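Local coordinates for protein CurJ (Moorea producens 3L, PDB 5TZ6) that probably catalyses dehydration of polyketide intermediates, a vinylogous dehydration among them, as the dehydratase domain of a curacin polyketide synthase module, at residues Y44-V49 with A81-E86; E70-D75 with I245-F250; I149-I154 with Q280-H285. The protein carries 1 engineered substitution. All blocks are in the same frame, centred on the assembly; numbering follows the deposited sequence.

Interaction 1 of 3, residues Y44-V49 with A81-E86; sequences YEQVVV and ALAIPE
Val49, Ile84 and Val47 supply most of the surface buried where strand 46-49 pairs antiparallel with the short edge strand 82-84, both strands belonging to the N-terminal hotdog half of the dehydratase. The three side chains share one face of the paired strands with Leu82. Val49 uses its CG2 branch, which stands beside its own backbone N, for two contacts. The methyl lies 3.9 Å from Ile84 CD1, and CG2 of Val49 is also 4.0 Å from CG of Leu82. Val49 and Leu82 run side by side, whereas Ile84 comes in obliquely, its CD1 anti to CA (chi2 179°) and thereby extended to the valine. Val47 meets Ile84 nearer the backbone, with CG1 of Val47 4.2 Å from CB of Ile84. Phe30 of strand 24-30 touches both Val49 and Ile84 and continues the apolar packing.

On the other face Val48 and Ala83 form a non-hydrogen-bonded pair, and the side chain of Val48 comes to about 4 Å from the bound hydroxy acid, so this strand reaches the ligand pocket. Two direct backbone bonds join the strands: Val49 N to Leu82 O at 2.9 Å, and Ile84 N to Val47 O at 2.9 Å. Beyond the second bond a water bridges the backbones, accepting from Val47 N at 2.6 Å and donating to Ile84 O at 2.7 Å.

Interaction 2 of 3, residues E70-D75 with I245-F250; sequences ECQIED and IDKFTF
Phe248 and Phe250 meet strand 71-74 through backbone and CB rather than through the faces or edges of their rings: CB of Phe248 is 3.9 Å from Ile73 O. CG of Phe248 is anti to its backbone N (chi1 -175°), and the ring leads away to Val292 and Leu213; that of Phe250 touches Leu59 and Leu213. Paired backbone bonds link the antiparallel strands at Cys71-Phe250 and Ile73-Phe248; the shortest joins Phe248 N to Ile73 O at 2.8 Å. This pairing connects the two hotdog halves of the dehydratase. At its end Asp75 N bonds to Asp246 O at 3.1 Å, 41° out of the carbonyl plane, beside a classic beta bulge of Asp246 and Lys247 against strand 288-300.

Cys71, Ile73, Phe248 and Phe250 share one face; the other, with Gln72, Glu74, Lys247 and Thr249, is largely polar. OE1 of Gln72 lies 3.5 Å from Lys247 CD, while NE2 bonds to Ser140 OG. Glu74 and Lys247 run side by side, CG of Glu74 3.9 Å from CG of Lys247, yet their charged atoms OE2 and NZ stay 5.1 Å apart. Attraction between these charges is probably modest, leaving backbone bonds as the main polar link.

Interaction 3 of 3, residues I149-I154 with Q280-H285; sequences IPLEEI and QLFDQH
Ile149 lays its CG2 methyl over the face of the Phe282 ring, 3.7 Å from the ring centroid and 13° off the ring normal, a CH-pi contact placed almost squarely above the centre. The second branch of the isoleucine follows the same ring toward its rim, with CG1 of Ile149 3.9 Å from CD2 of Phe282. Leu151 approaches the ring obliquely and at a different point: its CB and its CD1 both lie 4.0 Å from CE2 of Phe282. CG of Phe282 sits between its own N and carbonyl carbon (chi1 55°).

The phenylalanine lies at the end of strand 274-282 in the C-terminal hotdog half, whereas Ile149 lies just ahead of helix 151-157 and Leu151 in its first turn, so the contact fastens the helix start and the residue leading into it to the strand end near the protein surface. Pro150 occupies the N-cap position, and its O accepts a backbone bond from Ile154 N at 3.2 Å. Leu288 of strand 288-300 also touches Phe282, while Trp260 of strand 258-267 touches Leu151. An alanine in place of Phe282 would probably open a gap beneath Ile149 CG2 and leave Leu151 CB and CD1 without their aromatic partner.

Past the ring, the chain following the strand adds backbone oxygens to the contact. CD1 of Ile149 comes within 4.3 Å of His285 O. The side chain of Gln284 makes no close contact with 149-154, its OE1 accepting a hydrogen bond from Trp260 NE1, and it is the backbone of this residue that meets the helix: CD2 of Leu151 is 3.9 Å from Gln284 O.

From the N terminus, interaction 1 opens at strand 46-49 and closes at 82-84, looping out helix 51-65 and strand 71-77. Interaction 2 starts inside that loop, at 70-75, but closes far later at 245-250, so the two cross; their centres are 26 Å apart, on opposite sides of the chain's centre. Interaction 3 opens at 149-154, within the long loop of interaction 2, and ends beyond it at 280-285, crossing it in turn, whereas interactions 1 and 3 follow in series. Interaction 1 ties parts of the first hotdog half together, interaction 2 spans the two halves, and interaction 3 holds the helix 151-157 within the second.

Interaction 1 of 3, residues Y44-V49 with A81-E86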
loop_
_atom_site.group_PDB
_atom_site.type_symbol
_atom_site.label_atom_id
_atom_site.label_comp_id
_atom_site.label_asym_id
_atom_site.label_seq_id
_atom_site.Cartn_x
_atom_site.Cartn_y
_atom_site.Cartn_z
ATOM N N TYR A 44 -14.155 14.794 26.183
ATOM C CA TYR A 44 -13.701 16.143 26.507
ATOM C C TYR A 44 -13.639 17.020 25.262
ATOM O O TYR A 44 -12.683 17.779 25.070
ATOM C CB TYR A 44 -12.337 16.118 27.217
ATOM C CG TYR A 44 -12.425 15.834 28.703
ATOM C CD1 TYR A 44 -12.408 14.541 29.195
ATOM C CD2 TYR A 44 -12.536 16.880 29.621
ATOM C CE1 TYR A 44 -12.498 14.290 30.555
ATOM C CE2 TYR A 44 -12.625 16.638 30.981
ATOM C CZ TYR A 44 -12.606 15.341 31.441
ATOM O OH TYR A 44 -12.695 15.089 32.790
ATOM N N GLU A 45 -14.661 16.916 24.412
ATOM C CA GLU A 45 -14.866 17.717 23.202
ATOM C C GLU A 45 -13.968 17.313 22.038
ATOM O O GLU A 45 -13.908 18.044 21.033
ATOM C CB GLU A 45 -14.703 19.215 23.478
ATOM C CG GLU A 45 -15.659 19.740 24.542
ATOM C CD GLU A 45 -15.593 21.249 24.698
ATOM O OE1 GLU A 45 -16.640 21.866 24.996
ATOM O OE2 GLU A 45 -14.498 21.819 24.511
ATOM N N GLN A 46 -13.298 16.172 22.105
ATOM C CA GLN A 46 -12.417 15.727 21.036
ATOM C C GLN A 46 -12.975 14.465 20.401
ATOM O O GLN A 46 -13.560 13.620 21.084
ATOM C CB GLN A 46 -11.002 15.439 21.545
ATOM C CG GLN A 46 -10.313 16.592 22.251
ATOM C CD GLN A 46 -8.907 16.217 22.694
ATOM O OE1 GLN A 46 -8.582 16.264 23.879
ATOM N NE2 GLN A 46 -8.069 15.834 21.734
ATOM N N VAL A 47 -12.800 14.346 19.087
ATOM C CA VAL A 47 -13.126 13.095 18.418
ATOM C C VAL A 47 -12.066 12.072 18.789
ATOM O O VAL A 47 -10.872 12.278 18.544
ATOM C CB VAL A 47 -13.199 13.288 16.901
ATOM C CG1 VAL A 47 -13.349 11.946 16.210
ATOM C CG2 VAL A 47 -14.352 14.210 16.548
ATOM N N VAL A 48 -12.501 10.953 19.360
ATOM C CA VAL A 48 -11.601 9.906 19.821
ATOM C C VAL A 48 -12.057 8.582 19.235
ATOM O O VAL A 48 -13.258 8.290 19.185
ATOM C CB VAL A 48 -11.550 9.831 21.361
ATOM C CG1 VAL A 48 -10.830 8.561 21.805
ATOM C CG2 VAL A 48 -10.850 11.054 21.927
ATOM N N VAL A 49 -11.095 7.778 18.784
ATOM C CA VAL A 49 -11.350 6.439 18.286
ATOM C C VAL A 49 -11.161 5.469 19.446
ATOM O O VAL A 49 -10.017 5.313 19.917
ATOM C CB VAL A 49 -10.423 6.082 17.120
ATOM C CG1 VAL A 49 -10.684 4.657 16.669
ATOM C CG2 VAL A 49 -10.608 7.062 15.976
ATOM N N ALA A 81 -4.401 6.225 23.130
ATOM C CA ALA A 81 -5.656 6.534 22.461
ATOM C C ALA A 81 -5.411 7.364 21.207
ATOM O O ALA A 81 -4.478 8.168 21.136
ATOM C CB ALA A 81 -6.593 7.292 23.401
ATOM N N LEU A 82 -6.265 7.159 20.209
ATOM C CA LEU A 82 -6.198 7.899 18.956
ATOM C C LEU A 82 -7.228 9.024 18.980
ATOM O O LEU A 82 -8.425 8.774 19.149
ATOM C CB LEU A 82 -6.438 6.971 17.767
ATOM C CG LEU A 82 -6.659 7.654 16.418
ATOM C CD1 LEU A 82 -5.591 8.702 16.154
ATOM C CD2 LEU A 82 -6.665 6.620 15.311
ATOM N N ALA A 83 -6.764 10.257 18.820
ATOM C CA ALA A 83 -7.637 11.418 18.747
ATOM C C ALA A 83 -7.440 12.094 17.401
ATOM O O ALA A 83 -6.322 12.159 16.884
ATOM C CB ALA A 83 -7.365 12.408 19.885
ATOM N N ILE A 84 -8.527 12.608 16.844
ATOM C CA ILE A 84 -8.495 13.179 15.502
ATOM C C ILE A 84 -8.832 14.661 15.590
ATOM O O ILE A 84 -9.967 15.019 15.936
ATOM C CB ILE A 84 -9.460 12.438 14.570
ATOM C CG1 ILE A 84 -9.104 10.952 14.525
ATOM C CG2 ILE A 84 -9.427 13.048 13.179
ATOM C CD1 ILE A 84 -10.019 10.144 13.648
ATOM N N PRO A 85 -7.888 15.551 15.292
ATOM C CA PRO A 85 -8.185 16.986 15.344
ATOM C C PRO A 85 -9.358 17.341 14.443
ATOM O O PRO A 85 -9.716 16.607 13.518
ATOM C CB PRO A 85 -6.885 17.643 14.861
ATOM C CG PRO A 85 -6.127 16.554 14.166
ATOM C CD PRO A 85 -6.508 15.283 14.857
ATOM N N GLU A 86 -9.957 18.496 14.731
ATOM C CA GLU A 86 -11.146 18.920 14.006
ATOM C C GLU A 86 -10.859 18.984 12.515
ATOM O O GLU A 86 -9.893 19.614 12.082
ATOM C CB GLU A 86 -11.609 20.292 14.493
ATOM C CG GLU A 86 -12.081 20.347 15.929
ATOM C CD GLU A 86 -12.561 21.735 16.308
ATOM O OE1 GLU A 86 -13.250 22.370 15.481
ATOM O OE2 GLU A 86 -12.240 22.194 17.424
HETATM O O HOH W 1 -11.429 16.193 17.881
#

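Interaction 2 of 3, residues E70-D75 with I245-F250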
loop_
_atom_site.group_PDB
_atom_site.type_symbol
_atom_site.label_atom_id
_atom_site.label_comp_id
_atom_site.label_asym_id
_atom_site.label_seq_id
_atom_site.Cartn_x
_atom_site.Cartn_y
_atom_site.Cartn_z
ATOM N N GLU A 70 -14.106 -17.444 11.342
ATOM C CA GLU A 70 -13.868 -17.360 12.778
ATOM C C GLU A 70 -12.410 -17.009 13.036
ATOM O O GLU A 70 -11.506 -17.617 12.453
ATOM C CB GLU A 70 -14.196 -18.687 13.467
ATOM C CG GLU A 70 -15.657 -19.117 13.413
ATOM C CD GLU A 70 -15.991 -19.934 12.176
ATOM O OE1 GLU A 70 -15.059 -20.347 11.453
ATOM O OE2 GLU A 70 -17.194 -20.168 11.931
ATOM N N CYS A 71 -12.172 -16.030 13.902
ATOM C CA CYS A 71 -10.803 -15.726 14.282
ATOM C C CYS A 71 -10.777 -15.146 15.689
ATOM O O CYS A 71 -11.812 -14.834 16.282
ATOM C CB CYS A 71 -10.143 -14.786 13.275
ATOM S SG CYS A 71 -10.663 -13.106 13.436
ATOM N N GLN A 72 -9.568 -15.005 16.219
ATOM C CA GLN A 72 -9.379 -14.609 17.601
ATOM C C GLN A 72 -8.204 -13.653 17.707
ATOM O O GLN A 72 -7.195 -13.800 17.004
ATOM C CB GLN A 72 -9.146 -15.822 18.507
ATOM C CG GLN A 72 -7.915 -16.629 18.154
ATOM C CD GLN A 72 -7.771 -17.872 19.011
ATOM O OE1 GLN A 72 -8.715 -18.291 19.683
ATOM N NE2 GLN A 72 -6.588 -18.477 18.981
ATOM N N ILE A 73 -8.376 -12.657 18.573
ATOM C CA ILE A 73 -7.374 -11.655 18.896
ATOM C C ILE A 73 -7.038 -11.831 20.368
ATOM O O ILE A 73 -7.937 -11.809 21.213
ATOM C CB ILE A 73 -7.908 -10.238 18.625
ATOM C CG1 ILE A 73 -8.649 -10.215 17.284
ATOM C CG2 ILE A 73 -6.773 -9.215 18.685
ATOM C CD1 ILE A 73 -9.387 -8.926 17.006
ATOM N N GLU A 74 -5.760 -11.989 20.681
ATOM C CA GLU A 74 -5.345 -12.334 22.032
ATOM C C GLU A 74 -4.320 -11.339 22.555
ATOM O O GLU A 74 -3.597 -10.696 21.789
ATOM C CB GLU A 74 -4.761 -13.753 22.110
ATOM C CG GLU A 74 -5.779 -14.860 21.968
ATOM C CD GLU A 74 -5.126 -16.205 21.738
ATOM O OE1 GLU A 74 -4.539 -16.408 20.654
ATOM O OE2 GLU A 74 -5.177 -17.055 22.652
ATOM N N ASP A 75 -4.272 -11.229 23.881
ATOM C CA ASP A 75 -3.337 -10.350 24.575
ATOM C C ASP A 75 -3.347 -8.947 23.976
ATOM O O ASP A 75 -2.312 -8.400 23.584
ATOM C CB ASP A 75 -1.936 -10.955 24.558
ATOM C CG ASP A 75 -1.919 -12.367 25.104
ATOM O OD1 ASP A 75 -2.696 -12.647 26.043
ATOM O OD2 ASP A 75 -1.146 -13.201 24.586
ATOM N N ILE A 245 -7.390 -7.189 27.004
ATOM C CA ILE A 245 -8.312 -8.272 26.675
ATOM C C ILE A 245 -7.515 -9.557 26.483
ATOM O O ILE A 245 -6.590 -9.602 25.664
ATOM C CB ILE A 245 -9.128 -7.957 25.410
ATOM C CG1 ILE A 245 -10.126 -6.837 25.692
ATOM C CG2 ILE A 245 -9.855 -9.193 24.928
ATOM C CD1 ILE A 245 -10.819 -6.315 24.458
ATOM N N ASP A 246 -7.871 -10.605 27.225
ATOM C CA ASP A 246 -7.173 -11.875 27.051
ATOM C C ASP A 246 -7.507 -12.511 25.705
ATOM O O ASP A 246 -6.604 -12.894 24.957
ATOM C CB ASP A 246 -7.486 -12.822 28.210
ATOM C CG ASP A 246 -6.948 -12.312 29.535
ATOM O OD1 ASP A 246 -5.939 -11.574 29.518
ATOM O OD2 ASP A 246 -7.529 -12.644 30.592
ATOM N N LYS A 247 -8.794 -12.624 25.366
ATOM C CA LYS A 247 -9.134 -13.191 24.066
ATOM C C LYS A 247 -10.476 -12.680 23.559
ATOM O O LYS A 247 -11.483 -12.759 24.263
ATOM C CB LYS A 247 -9.155 -14.720 24.133
ATOM C CG LYS A 247 -9.500 -15.382 22.811
ATOM C CD LYS A 247 -9.199 -16.861 22.850
ATOM C CE LYS A 247 -10.066 -17.556 23.881
ATOM N NZ LYS A 247 -9.635 -18.965 24.092
ATOM N N PHE A 248 -10.491 -12.198 22.320
ATOM C CA PHE A 248 -11.702 -11.776 21.630
ATOM C C PHE A 248 -11.909 -12.678 20.417
ATOM O O PHE A 248 -11.069 -12.709 19.516
ATOM C CB PHE A 248 -11.584 -10.314 21.197
ATOM C CG PHE A 248 -12.836 -9.753 20.582
ATOM C CD1 PHE A 248 -13.265 -10.171 19.334
ATOM C CD2 PHE A 248 -13.568 -8.781 21.245
ATOM C CE1 PHE A 248 -14.412 -9.653 18.771
ATOM C CE2 PHE A 248 -14.716 -8.252 20.685
ATOM C CZ PHE A 248 -15.139 -8.691 19.444
ATOM N N THR A 249 -13.037 -13.372 20.366
ATOM C CA THR A 249 -13.327 -14.294 19.279
ATOM C C THR A 249 -14.519 -13.795 18.474
ATOM O O THR A 249 -15.587 -13.517 19.034
ATOM C CB THR A 249 -13.592 -15.708 19.799
ATOM O OG1 THR A 249 -12.508 -16.117 20.641
ATOM C CG2 THR A 249 -13.730 -16.689 18.637
ATOM N N PHE A 250 -14.313 -13.668 17.168
ATOM C CA PHE A 250 -15.362 -13.377 16.206
ATOM C C PHE A 250 -15.721 -14.673 15.490
ATOM O O PHE A 250 -14.855 -15.306 14.874
ATOM C CB PHE A 250 -14.894 -12.318 15.210
ATOM C CG PHE A 250 -15.826 -12.111 14.047
ATOM C CD1 PHE A 250 -17.040 -11.450 14.206
ATOM C CD2 PHE A 250 -15.487 -12.581 12.789
ATOM C CE1 PHE A 250 -17.889 -11.261 13.121
ATOM C CE2 PHE A 250 -16.334 -12.398 11.705
ATOM C CZ PHE A 250 -17.537 -11.738 11.873
HETATM O O HOH W 2 -5.331 -15.627 25.654
#

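Interaction 3 of 3, residues I149-I154 with Q280-H285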
loop_
_atom_site.group_PDB
_atom_site.type_symbol
_atom_site.label_atom_id
_atom_site.label_comp_id
_atom_site.label_asym_id
_atom_site.label_seq_id
_atom_site.Cartn_x
_atom_site.Cartn_y
_atom_site.Cartn_z
ATOM N N ILE A 149 -27.215 -21.148 24.654
ATOM C CA ILE A 149 -26.290 -20.100 25.066
ATOM C C ILE A 149 -26.208 -20.075 26.594
ATOM O O ILE A 149 -25.114 -19.947 27.148
ATOM C CB ILE A 149 -26.700 -18.708 24.539
ATOM C CG1 ILE A 149 -27.229 -18.799 23.109
ATOM C CG2 ILE A 149 -25.530 -17.729 24.636
ATOM C CD1 ILE A 149 -28.678 -19.226 23.032
ATOM N N PRO A 150 -27.358 -20.188 27.294
ATOM C CA PRO A 150 -28.781 -20.284 26.934
ATOM C C PRO A 150 -29.572 -18.997 27.203
ATOM O O PRO A 150 -29.467 -18.439 28.296
ATOM C CB PRO A 150 -29.291 -21.411 27.843
ATOM C CG PRO A 150 -28.211 -21.588 28.926
ATOM C CD PRO A 150 -27.182 -20.514 28.716
ATOM N N LEU A 151 -30.377 -18.550 26.234
ATOM C CA LEU A 151 -30.974 -17.219 26.325
ATOM C C LEU A 151 -32.090 -17.146 27.363
ATOM O O LEU A 151 -32.248 -16.108 28.018
ATOM C CB LEU A 151 -31.500 -16.785 24.955
ATOM C CG LEU A 151 -32.431 -15.569 24.909
ATOM C CD1 LEU A 151 -31.877 -14.397 25.704
ATOM C CD2 LEU A 151 -32.688 -15.157 23.467
ATOM N N GLU A 152 -32.867 -18.216 27.536
ATOM C CA GLU A 152 -33.948 -18.165 28.518
ATOM C C GLU A 152 -33.435 -18.423 29.933
ATOM O O GLU A 152 -33.916 -17.804 30.888
ATOM C CB GLU A 152 -35.059 -19.157 28.156
ATOM C CG GLU A 152 -34.586 -20.568 27.852
ATOM C CD GLU A 152 -34.162 -20.738 26.403
ATOM O OE1 GLU A 152 -35.048 -20.967 25.549
ATOM O OE2 GLU A 152 -32.953 -20.608 26.112
ATOM N N GLU A 153 -32.462 -19.326 30.088
ATOM C CA GLU A 153 -31.818 -19.494 31.388
ATOM C C GLU A 153 -31.210 -18.191 31.891
ATOM O O GLU A 153 -31.206 -17.933 33.100
ATOM C CB GLU A 153 -30.744 -20.578 31.311
ATOM C CG GLU A 153 -31.079 -21.838 32.083
ATOM C CD GLU A 153 -31.220 -21.578 33.571
ATOM O OE1 GLU A 153 -31.865 -22.396 34.262
ATOM O OE2 GLU A 153 -30.693 -20.552 34.048
ATOM N N ILE A 154 -30.714 -17.349 30.984
ATOM C CA ILE A 154 -30.079 -16.104 31.398
ATOM C C ILE A 154 -31.125 -15.054 31.742
ATOM O O ILE A 154 -30.954 -14.280 32.691
ATOM C CB ILE A 154 -29.111 -15.610 30.308
ATOM C CG1 ILE A 154 -27.867 -16.505 30.258
ATOM C CG2 ILE A 154 -28.729 -14.164 30.556
ATOM C CD1 ILE A 154 -26.993 -16.279 29.040
ATOM N N GLN A 280 -20.378 -12.054 26.136
ATOM C CA GLN A 280 -20.898 -12.950 25.106
ATOM C C GLN A 280 -21.950 -12.190 24.309
ATOM O O GLN A 280 -22.985 -11.796 24.851
ATOM C CB GLN A 280 -21.491 -14.217 25.722
ATOM C CG GLN A 280 -20.446 -15.183 26.262
ATOM C CD GLN A 280 -21.063 -16.471 26.748
ATOM O OE1 GLN A 280 -22.131 -16.469 27.357
ATOM N NE2 GLN A 280 -20.406 -17.586 26.459
ATOM N N LEU A 281 -21.664 -11.931 23.043
ATOM C CA LEU A 281 -22.634 -11.356 22.128
ATOM C C LEU A 281 -23.224 -12.488 21.300
ATOM O O LEU A 281 -22.475 -13.260 20.696
ATOM C CB LEU A 281 -21.960 -10.319 21.232
ATOM C CG LEU A 281 -22.801 -9.562 20.209
ATOM C CD1 LEU A 281 -23.881 -8.722 20.885
ATOM C CD2 LEU A 281 -21.881 -8.705 19.353
ATOM N N PHE A 282 -24.553 -12.608 21.281
ATOM C CA PHE A 282 -25.174 -13.707 20.549
ATOM C C PHE A 282 -26.473 -13.270 19.878
ATOM O O PHE A 282 -27.019 -12.186 20.127
ATOM C CB PHE A 282 -25.404 -14.943 21.436
ATOM C CG PHE A 282 -26.196 -14.672 22.667
ATOM C CD1 PHE A 282 -25.583 -14.169 23.802
ATOM C CD2 PHE A 282 -27.557 -14.935 22.698
ATOM C CE1 PHE A 282 -26.314 -13.913 24.943
ATOM C CE2 PHE A 282 -28.296 -14.686 23.835
ATOM C CZ PHE A 282 -27.675 -14.172 24.960
ATOM N N ASP A 283 -26.946 -14.174 19.016
ATOM C CA ASP A 283 -28.065 -14.022 18.097
ATOM C C ASP A 283 -29.413 -14.084 18.802
ATOM O O ASP A 283 -29.545 -14.570 19.929
ATOM C CB ASP A 283 -28.032 -15.131 17.042
ATOM C CG ASP A 283 -28.206 -14.608 15.639
ATOM O OD1 ASP A 283 -28.548 -13.415 15.495
ATOM O OD2 ASP A 283 -28.011 -15.392 14.684
ATOM N N GLN A 284 -30.437 -13.626 18.075
ATOM C CA GLN A 284 -31.810 -13.781 18.534
ATOM C C GLN A 284 -32.150 -15.252 18.733
ATOM O O GLN A 284 -32.937 -15.598 19.623
ATOM C CB GLN A 284 -32.761 -13.168 17.506
ATOM C CG GLN A 284 -34.153 -12.865 18.015
ATOM C CD GLN A 284 -34.166 -11.622 18.894
ATOM O OE1 GLN A 284 -34.162 -11.704 20.121
ATOM N NE2 GLN A 284 -34.159 -10.456 18.253
ATOM N N HIS A 285 -31.584 -16.124 17.898
ATOM C CA HIS A 285 -31.711 -17.568 18.022
ATOM C C HIS A 285 -30.672 -18.191 18.942
ATOM O O HIS A 285 -30.767 -19.386 19.235
ATOM C CB HIS A 285 -31.643 -18.228 16.644
ATOM C CG HIS A 285 -32.692 -17.740 15.700
ATOM N ND1 HIS A 285 -32.627 -16.505 15.091
ATOM C CD2 HIS A 285 -33.850 -18.304 15.286
ATOM C CE1 HIS A 285 -33.693 -16.337 14.330
ATOM N NE2 HIS A 285 -34.451 -17.413 14.430
#